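Local coordinates for protein kallikrein-10 (Homo sapiens, PDB 5LPE) that has a tumour-suppressor role and is a secreted, zymogen-like serine peptidase of the kallikrein subfamily, inhibited by zinc ions, at residues Ala130-Thr135 with Lys144-Ser149; Gln18-Asn23 with Trp51-Asp56; Leu114-Arg119 with Glu195-Ile200. All coordinates share one frame; numbering follows the deposited sequence.

Contact 1: Ala130-Thr135 with Lys144-Ser149; sequences AGWGTT and KGLTCS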
loop_
_atom_site.group_PDB
_atom_site.type_symbol
_atom_site.label_atom_id
_atom_site.label_comp_id
_atom_site.label_asym_id
_atom_site.label_seq_id
_atom_site.Cartn_x
_atom_site.Cartn_y
_atom_site.Cartn_z
ATOM N N ALA A 130 6.750 -1.670 4.765
ATOM C CA ALA A 130 6.577 -2.553 5.904
ATOM C C ALA A 130 5.649 -3.693 5.511
ATOM O O ALA A 130 4.636 -3.475 4.846
ATOM C CB ALA A 130 6.010 -1.781 7.090
ATOM N N GLY A 131 5.977 -4.902 5.922
ATOM C CA GLY A 131 5.171 -6.042 5.521
ATOM C C GLY A 131 5.217 -7.162 6.530
ATOM O O GLY A 131 6.195 -7.325 7.269
ATOM N N TRP A 132 4.144 -7.952 6.546
ATOM C CA TRP A 132 3.994 -9.046 7.495
ATOM C C TRP A 132 4.607 -10.356 7.022
ATOM O O TRP A 132 4.849 -11.243 7.847
ATOM C CB TRP A 132 2.514 -9.285 7.783
ATOM C CG TRP A 132 1.890 -8.338 8.756
ATOM C CD1 TRP A 132 2.155 -8.244 10.085
ATOM C CD2 TRP A 132 0.850 -7.392 8.485
ATOM N NE1 TRP A 132 1.359 -7.284 10.661
ATOM C CE2 TRP A 132 0.546 -6.747 9.699
ATOM C CE3 TRP A 132 0.156 -7.018 7.330
ATOM C CZ2 TRP A 132 -0.418 -5.751 9.795
ATOM C CZ3 TRP A 132 -0.800 -6.026 7.425
ATOM C CH2 TRP A 132 -1.081 -5.404 8.652
ATOM N N GLY A 133 4.870 -10.504 5.729
ATOM C CA GLY A 133 5.412 -11.741 5.211
ATOM C C GLY A 133 4.433 -12.619 4.461
ATOM O O GLY A 133 4.845 -13.665 3.948
ATOM N N THR A 134 3.162 -12.236 4.359
ATOM C CA THR A 134 2.265 -12.920 3.440
ATOM C C THR A 134 2.826 -12.787 2.024
ATOM O O THR A 134 3.615 -11.879 1.738
ATOM C CB THR A 134 0.860 -12.315 3.513
ATOM O OG1 THR A 134 0.815 -11.106 2.742
ATOM C CG2 THR A 134 0.500 -11.980 4.951
ATOM N N THR A 135 2.400 -13.687 1.129
ATOM C CA THR A 135 3.117 -13.994 -0.122
ATOM C C THR A 135 4.399 -14.783 0.141
ATOM O O THR A 135 5.383 -14.645 -0.581
ATOM C CB THR A 135 3.451 -12.723 -0.933
ATOM O OG1 THR A 135 2.348 -11.807 -0.895
ATOM C CG2 THR A 135 3.775 -13.023 -2.369
ATOM N N LYS A 144 2.838 -13.455 12.074
ATOM C CA LYS A 144 2.705 -12.035 11.764
ATOM C C LYS A 144 4.001 -11.277 12.039
ATOM O O LYS A 144 5.094 -11.774 11.742
ATOM C CB LYS A 144 1.544 -11.412 12.551
ATOM C CG LYS A 144 0.178 -11.541 11.879
ATOM C CD LYS A 144 -0.212 -10.256 11.151
ATOM C CE LYS A 144 -1.433 -10.446 10.266
ATOM N NZ LYS A 144 -1.143 -11.464 9.216
ATOM N N GLY A 145 3.879 -10.056 12.565
ATOM C CA GLY A 145 5.011 -9.204 12.886
ATOM C C GLY A 145 5.531 -8.506 11.643
ATOM O O GLY A 145 5.671 -9.145 10.592
ATOM N N LEU A 146 5.934 -7.246 11.765
ATOM C CA LEU A 146 6.222 -6.419 10.602
ATOM C C LEU A 146 7.718 -6.276 10.420
ATOM O O LEU A 146 8.461 -6.084 11.387
ATOM C CB LEU A 146 5.608 -5.024 10.726
ATOM C CG LEU A 146 4.125 -4.838 10.399
ATOM C CD1 LEU A 146 3.665 -3.403 10.667
ATOM C CD2 LEU A 146 3.858 -5.230 8.964
ATOM N N THR A 147 8.147 -6.331 9.174
ATOM C CA THR A 147 9.532 -6.091 8.826
ATOM C C THR A 147 9.600 -4.870 7.921
ATOM O O THR A 147 8.750 -4.685 7.046
ATOM C CB THR A 147 10.140 -7.338 8.155
ATOM O OG1 THR A 147 9.236 -7.838 7.165
ATOM C CG2 THR A 147 10.384 -8.428 9.194
ATOM N N CYS A 148 10.596 -4.026 8.147
ATOM C CA CYS A 148 10.772 -2.817 7.359
ATOM C C CYS A 148 11.976 -2.990 6.449
ATOM O O CYS A 148 13.024 -3.476 6.888
ATOM C CB CYS A 148 10.962 -1.598 8.259
ATOM S SG CYS A 148 9.463 -0.830 8.976
ATOM N N SER A 149 11.815 -2.600 5.184
ATOM C CA SER A 149 12.861 -2.656 4.173
ATOM C C SER A 149 12.898 -1.306 3.478
ATOM O O SER A 149 11.846 -0.762 3.115
ATOM C CB SER A 149 12.615 -3.758 3.140
ATOM O OG SER A 149 12.082 -4.931 3.726
#

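Contact 2: Gln18-Asn23 with Trp51-Asp56; sequences QVSLFN and WARVGD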
loop_
_atom_site.group_PDB
_atom_site.type_symbol
_atom_site.label_atom_id
_atom_site.label_comp_id
_atom_site.label_asym_id
_atom_site.label_seq_id
_atom_site.Cartn_x
_atom_site.Cartn_y
_atom_site.Cartn_z
ATOM N N GLN A 18 -0.712 1.027 9.303
ATOM C CA GLN A 18 -0.755 -0.297 8.693
ATOM C C GLN A 18 -2.096 -0.973 8.948
ATOM O O GLN A 18 -2.600 -0.973 10.073
ATOM C CB GLN A 18 0.378 -1.167 9.244
ATOM C CG GLN A 18 0.749 -2.337 8.364
ATOM C CD GLN A 18 1.452 -1.913 7.085
ATOM O OE1 GLN A 18 1.690 -0.721 6.858
ATOM N NE2 GLN A 18 1.805 -2.899 6.242
ATOM N N VAL A 19 -2.669 -1.565 7.896
ATOM C CA VAL A 19 -3.994 -2.183 7.943
ATOM C C VAL A 19 -3.925 -3.537 7.254
ATOM O O VAL A 19 -3.418 -3.640 6.131
ATOM C CB VAL A 19 -5.073 -1.309 7.268
ATOM C CG1 VAL A 19 -6.407 -2.045 7.249
ATOM C CG2 VAL A 19 -5.220 0.045 7.975
ATOM N N SER A 20 -4.441 -4.570 7.917
ATOM C CA SER A 20 -4.626 -5.885 7.316
ATOM C C SER A 20 -6.095 -6.069 6.969
ATOM O O SER A 20 -6.970 -5.809 7.802
ATOM C CB SER A 20 -4.160 -6.998 8.254
ATOM O OG SER A 20 -4.495 -6.708 9.594
ATOM N N LEU A 21 -6.359 -6.505 5.742
ATOM C CA LEU A 21 -7.714 -6.695 5.245
ATOM C C LEU A 21 -7.986 -8.183 5.122
ATOM O O LEU A 21 -7.184 -8.924 4.542
ATOM C CB LEU A 21 -7.914 -6.006 3.892
ATOM C CG LEU A 21 -7.934 -4.485 3.906
ATOM C CD1 LEU A 21 -7.811 -3.934 2.512
ATOM C CD2 LEU A 21 -9.212 -4.000 4.549
ATOM N N PHE A 22 -9.112 -8.618 5.662
ATOM C CA PHE A 22 -9.484 -10.019 5.609
ATOM C C PHE A 22 -10.779 -10.194 4.833
ATOM O O PHE A 22 -11.701 -9.381 4.955
ATOM C CB PHE A 22 -9.633 -10.601 7.006
ATOM C CG PHE A 22 -8.356 -10.673 7.758
ATOM C CD1 PHE A 22 -7.918 -9.600 8.506
ATOM C CD2 PHE A 22 -7.581 -11.813 7.717
ATOM C CE1 PHE A 22 -6.725 -9.664 9.203
ATOM C CE2 PHE A 22 -6.388 -11.878 8.412
ATOM C CZ PHE A 22 -5.963 -10.805 9.152
ATOM N N ASN A 23 -10.815 -11.245 4.011
ATOM C CA ASN A 23 -12.039 -11.793 3.435
ATOM C C ASN A 23 -12.343 -13.111 4.139
ATOM O O ASN A 23 -11.442 -13.933 4.341
ATOM C CB ASN A 23 -11.900 -12.002 1.921
ATOM C CG ASN A 23 -13.125 -12.679 1.302
ATOM O OD1 ASN A 23 -13.047 -13.814 0.829
ATOM N ND2 ASN A 23 -14.263 -11.982 1.316
ATOM N N TRP A 51 -12.905 -6.916 5.678
ATOM C CA TRP A 51 -12.897 -6.274 6.981
ATOM C C TRP A 51 -11.455 -6.004 7.396
ATOM O O TRP A 51 -10.540 -6.749 7.039
ATOM C CB TRP A 51 -13.644 -7.108 8.032
ATOM C CG TRP A 51 -13.162 -8.515 8.236
ATOM C CD1 TRP A 51 -13.498 -9.614 7.494
ATOM C CD2 TRP A 51 -12.288 -8.989 9.282
ATOM N NE1 TRP A 51 -12.869 -10.735 7.999
ATOM C CE2 TRP A 51 -12.129 -10.380 9.100
ATOM C CE3 TRP A 51 -11.621 -8.370 10.346
ATOM C CZ2 TRP A 51 -11.324 -11.161 9.936
ATOM C CZ3 TRP A 51 -10.820 -9.158 11.182
ATOM C CH2 TRP A 51 -10.680 -10.535 10.966
ATOM N N ALA A 52 -11.269 -4.936 8.169
ATOM C CA ALA A 52 -9.976 -4.293 8.358
ATOM C C ALA A 52 -9.549 -4.358 9.817
ATOM O O ALA A 52 -10.249 -3.838 10.696
ATOM C CB ALA A 52 -10.030 -2.835 7.898
ATOM N N ARG A 53 -8.388 -4.968 10.066
ATOM C CA ARG A 53 -7.720 -4.902 11.360
ATOM C C ARG A 53 -6.688 -3.784 11.310
ATOM O O ARG A 53 -5.758 -3.834 10.502
ATOM C CB ARG A 53 -7.047 -6.227 11.713
ATOM C CG ARG A 53 -6.729 -6.328 13.203
ATOM C CD ARG A 53 -6.030 -7.619 13.606
ATOM N NE ARG A 53 -4.709 -7.336 14.159
ATOM C CZ ARG A 53 -3.573 -7.450 13.475
ATOM N NH1 ARG A 53 -2.413 -7.160 14.057
ATOM N NH2 ARG A 53 -3.597 -7.861 12.210
ATOM N N VAL A 54 -6.842 -2.783 12.165
ATOM C CA VAL A 54 -5.987 -1.601 12.105
ATOM C C VAL A 54 -5.071 -1.556 13.320
ATOM O O VAL A 54 -5.391 -2.078 14.387
ATOM C CB VAL A 54 -6.812 -0.300 11.993
ATOM C CG1 VAL A 54 -7.638 -0.315 10.725
ATOM C CG2 VAL A 54 -7.695 -0.124 13.203
ATOM N N GLY A 55 -3.898 -0.962 13.135
ATOM C CA GLY A 55 -3.008 -0.675 14.247
ATOM C C GLY A 55 -1.907 -1.657 14.608
ATOM O O GLY A 55 -2.086 -2.885 14.616
ATOM N N ASP A 56 -0.777 -1.083 15.017
ATOM C CA ASP A 56 0.447 -1.821 15.308
ATOM C C ASP A 56 1.144 -1.247 16.536
ATOM O O ASP A 56 0.662 -1.394 17.659
ATOM C CB ASP A 56 1.390 -1.784 14.102
ATOM C CG ASP A 56 2.811 -2.182 14.457
ATOM O OD1 ASP A 56 3.090 -3.401 14.531
ATOM O OD2 ASP A 56 3.647 -1.275 14.661
#

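Contact 3: Leu114-Arg119 with Glu195-Ile200; sequences LQLPYR and ETLQGI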
loop_
_atom_site.group_PDB
_atom_site.type_symbol
_atom_site.label_atom_id
_atom_site.label_comp_id
_atom_site.label_asym_id
_atom_site.label_seq_id
_atom_site.Cartn_x
_atom_site.Cartn_y
_atom_site.Cartn_z
ATOM N N LEU A 114 -2.102 7.970 7.869
ATOM C CA LEU A 114 -0.861 8.340 7.188
ATOM C C LEU A 114 -1.106 9.572 6.318
ATOM O O LEU A 114 -2.007 9.567 5.469
ATOM C CB LEU A 114 -0.341 7.172 6.338
ATOM C CG LEU A 114 1.146 6.849 6.124
ATOM C CD1 LEU A 114 1.287 6.086 4.813
ATOM C CD2 LEU A 114 2.110 8.025 6.250
ATOM N N GLN A 115 -0.329 10.632 6.560
ATOM C CA GLN A 115 -0.427 11.829 5.744
ATOM C C GLN A 115 -0.320 11.453 4.267
ATOM O O GLN A 115 0.577 10.712 3.871
ATOM C CB GLN A 115 0.684 12.802 6.142
ATOM C CG GLN A 115 0.627 14.164 5.465
ATOM C CD GLN A 115 1.818 15.015 5.822
ATOM O OE1 GLN A 115 1.704 16.236 5.967
ATOM N NE2 GLN A 115 2.983 14.379 5.950
ATOM N N LEU A 116 -1.272 11.930 3.466
ATOM C CA LEU A 116 -1.272 11.766 2.020
ATOM C C LEU A 116 -0.178 12.613 1.357
ATOM O O LEU A 116 0.279 13.604 1.922
ATOM C CB LEU A 116 -2.648 12.142 1.491
ATOM C CG LEU A 116 -3.766 11.175 1.854
ATOM C CD1 LEU A 116 -5.118 11.843 1.709
ATOM C CD2 LEU A 116 -3.633 9.902 1.017
ATOM N N PRO A 117 0.274 12.236 0.159
ATOM C CA PRO A 117 1.334 13.016 -0.497
ATOM C C PRO A 117 0.830 14.400 -0.873
ATOM O O PRO A 117 -0.256 14.542 -1.438
ATOM C CB PRO A 117 1.677 12.187 -1.746
ATOM C CG PRO A 117 0.441 11.492 -2.065
ATOM C CD PRO A 117 -0.209 11.153 -0.714
ATOM N N TYR A 118 1.615 15.415 -0.528
ATOM C CA TYR A 118 1.439 16.784 -0.988
ATOM C C TYR A 118 2.348 17.107 -2.174
ATOM O O TYR A 118 2.400 18.261 -2.617
ATOM C CB TYR A 118 1.661 17.765 0.167
ATOM C CG TYR A 118 2.999 17.640 0.847
ATOM C CD1 TYR A 118 3.212 16.717 1.857
ATOM C CD2 TYR A 118 4.055 18.453 0.476
ATOM C CE1 TYR A 118 4.429 16.616 2.472
ATOM C CE2 TYR A 118 5.281 18.356 1.087
ATOM C CZ TYR A 118 5.462 17.441 2.083
ATOM O OH TYR A 118 6.695 17.358 2.689
ATOM N N ARG A 119 3.024 16.098 -2.718
ATOM C CA ARG A 119 4.193 16.226 -3.574
ATOM C C ARG A 119 4.522 14.826 -4.087
ATOM O O ARG A 119 4.185 13.829 -3.442
ATOM C CB ARG A 119 5.349 16.799 -2.740
ATOM C CG ARG A 119 6.578 17.355 -3.423
ATOM C CD ARG A 119 7.670 17.620 -2.340
ATOM N NE ARG A 119 8.072 16.396 -1.634
ATOM C CZ ARG A 119 8.815 15.430 -2.179
ATOM N NH1 ARG A 119 9.231 15.546 -3.436
ATOM N NH2 ARG A 119 9.140 14.346 -1.478
ATOM N N GLU A 195 7.675 9.690 5.806
ATOM C CA GLU A 195 6.380 9.637 6.504
ATOM C C GLU A 195 5.241 10.249 5.685
ATOM O O GLU A 195 4.324 10.883 6.221
ATOM C CB GLU A 195 6.486 10.282 7.884
ATOM C CG GLU A 195 7.183 9.380 8.896
ATOM C CD GLU A 195 6.295 9.121 10.067
ATOM O OE1 GLU A 195 6.770 8.563 11.074
ATOM O OE2 GLU A 195 5.105 9.480 9.975
ATOM N N THR A 196 5.332 10.058 4.371
ATOM C CA THR A 196 4.276 10.278 3.392
ATOM C C THR A 196 3.982 8.963 2.665
ATOM O O THR A 196 4.829 8.069 2.589
ATOM C CB THR A 196 4.674 11.367 2.364
ATOM O OG1 THR A 196 6.089 11.557 2.409
ATOM C CG2 THR A 196 3.988 12.711 2.626
ATOM N N LEU A 197 2.774 8.871 2.110
ATOM C CA LEU A 197 2.331 7.713 1.348
ATOM C C LEU A 197 2.537 8.048 -0.118
ATOM O O LEU A 197 1.794 8.852 -0.679
ATOM C CB LEU A 197 0.858 7.437 1.618
ATOM C CG LEU A 197 0.191 6.310 0.854
ATOM C CD1 LEU A 197 0.503 4.982 1.534
ATOM C CD2 LEU A 197 -1.267 6.607 0.855
ATOM N N GLN A 198 3.551 7.464 -0.737
ATOM C CA GLN A 198 3.725 7.705 -2.153
ATOM C C GLN A 198 3.164 6.598 -3.052
ATOM O O GLN A 198 2.954 6.847 -4.245
ATOM C CB GLN A 198 5.214 7.954 -2.439
ATOM C CG GLN A 198 5.746 9.275 -1.832
ATOM C CD GLN A 198 5.222 10.514 -2.550
ATOM O OE1 GLN A 198 4.731 10.435 -3.677
ATOM N NE2 GLN A 198 5.316 11.655 -1.900
ATOM N N GLY A 199 2.835 5.416 -2.527
ATOM C CA GLY A 199 2.436 4.343 -3.416
ATOM C C GLY A 199 1.684 3.221 -2.740
ATOM O O GLY A 199 1.912 2.916 -1.567
ATOM N N ILE A 200 0.829 2.560 -3.513
ATOM C CA ILE A 200 0.189 1.307 -3.120
ATOM C C ILE A 200 0.654 0.206 -4.067
ATOM O O ILE A 200 0.612 0.374 -5.287
ATOM C CB ILE A 200 -1.345 1.429 -3.125
ATOM C CG1 ILE A 200 -1.788 2.466 -2.087
ATOM C CG2 ILE A 200 -1.980 0.063 -2.869
ATOM C CD1 ILE A 200 -1.712 1.978 -0.688
#

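Contact 1: Ala130-Thr135 with Lys144-Ser149
The first two strands of the second six-stranded barrel of this trypsin-like fold pair here, where they fray into the loop known in the family as the autolysis loop. Gly131 and Thr147 form an antiparallel hydrogen-bonded pair: Gly131 N gives to Thr147 O at 3.0 Å, and Thr147 N returns to Gly131 O at 2.9 Å, nearly straight at 167°. Thr147 OG1, less surely placed, also donates to Gly131 O, so that oxygen is gripped twice. Beyond the pair, Trp132 carries the contact. Its CG stands anti to the carbonyl carbon (chi1 -79°), which puts the indole alongside Leu146, between it and Lys144. Over one face the CD2 methyl of Leu146 sits 3.5 Å from the centroid of the five-membered ring, almost exactly on the normal; over the opposite face Lys144 CD lies equally close to that centroid. The lysine chain bends at chi2 and again at chi4 (-61°), which swings NZ back over the ring for a cation-pi contact, 4.6 Å from the same centroid. A long aliphatic chain with a terminal charge suits a place where CD can cover the ring and NZ sit over its pi cloud. Asp186 holds the Trp132 N, Cys148 is disulfide-bonded to Cys10, the indole rests on strand 18-23, and strand 147-153 runs between strands 126-131 and 171-176.

Contact 2: Gln18-Asn23 with Trp51-Asp56
Strands 18-23 and 51-54 meet edge to edge and close the first antiparallel barrel of the chymotrypsin-like fold, joining the two ends of its strand order. The inner face is tightly packed with small and branched apolar residues. Ala52 CB sits between two longer neighbours, 3.6 Å from Leu21 CD2 and 3.8 Å from Val19 CG1, and a short side chain suits the place between them. Val19 also lies alongside Val54, its CG2 3.7 Å from Val54 CG1. Leu99, Leu101 and Leu33 pack against this face from within the barrel.

The outer face is more open to solvent: Phe22, Trp51 and Arg53 are partly exposed, though the two aromatic rings cover each other well, and Ser20 is buried against Trp132 of the second barrel. Trp51 CG takes the crowded position between backbone N and carbonyl carbon (chi1 57°), which lays the indole beside Phe22. The six-membered ring makes an offset stack with the phenyl, centroids 4.7 Å apart and planes 24° apart, while Phe22 CB stands over the face of the five-membered ring, 3.6 Å from its centroid. The indole NE1 is satisfied by Gly24 O. An alanine in place of Trp51 would lose the stack, the CH-pi contact and the bond to Gly24, and would probably leave Phe22 less firmly held on the barrel surface.

The backbone bonds join outward-facing pairs, Ser20 with Arg53 and Phe22 with Trp51, where Phe22 N reaches Trp51 O at 2.7 Å and 171°; Val19-Val54 and Leu21-Ala52 are non-hydrogen-bonded pairs. The loose end is at Gly55, whose N reaches Gln18 O only weakly. The Arg53 chain runs out straight through chi1 and chi2 and bends at chi3, bringing its guanidinium close to Ser20, whose OG gives a weak bond to Arg53 O at 3.3 Å.

Contact 3: Leu114-Arg119 with Glu195-Ile200
Arg119 O is the best-held polar atom between these segments, gripped by one strong bond: Gln198 NE2 donates to it at 2.9 Å with an N-H...O angle of 166°. The oxygen lies in the plane of the Gln198 amide, but the donor stands above the carbonyl plane of Arg119, 36° out of it. Glutamine suits the place because its other amide atom is used too: OE1 takes a weak bond from Ala121 N, so the group bridges a backbone acceptor and a backbone donor of the same loop, which would fix its rotation. A bend at chi2 (-71°) turns the amide toward that loop. A second, weak bond runs from Leu197 N to Gln115 O at 3.4 Å.

Residues 114-119 belong to the connection that leads from the first barrel of the trypsin-like fold to the second, and here it crosses strand 196-203 of the second barrel. Gln198 and Gly199 of that strand both face Leu191, a classic beta bulge. Leu197 points toward the connection, and its CB and CD1 each lie 3.5 Å from Leu114 CD1, the two leucines crossing at about a right angle. Alongside, Leu197 CD2 approaches Leu116 CD2 at 4.1 Å; Val32 of the first barrel touches Leu114 and Leu197, while Met224 of helix 224-230 covers Leu116 and Pro117.

Pro117 turns CB, CG and CD around Leu197 O, and having no N-H it offers that oxygen no backbone bond. Its CB also lies 3.7 Å from Gln198 NE2. Toward the surface the packing thins: the CG2 methyl of Thr196 meets Tyr118 CE1 at 3.9 Å, and Gln115, its chain extended, runs beside Thr196 with NE2 the same distance from CG2.

Contacts 1 and 2 belong to different barrels yet touch where the barrels meet: Trp132 CH2 lies 3.5 Å from Ser20 CB and 3.6 Å from Gln18 CG, and Gln18 NE2 gives a weak hydrogen bond to Ala130 O. Contact 3 stands apart, its centre about 19 Å from each of the others, although its strand 196-203 belongs to the same barrel sheet as contact 1. Contacts 1 and 2 lie near the probable charge relay system: the side chain of Trp132 is about 10 Å from that of Ser187, and that of Leu21 about 9 Å from those of Ser187 and His44. The zinc ion, bound by His44, Asp92 and Asp95, is about 12 Å from the side chain of Leu21.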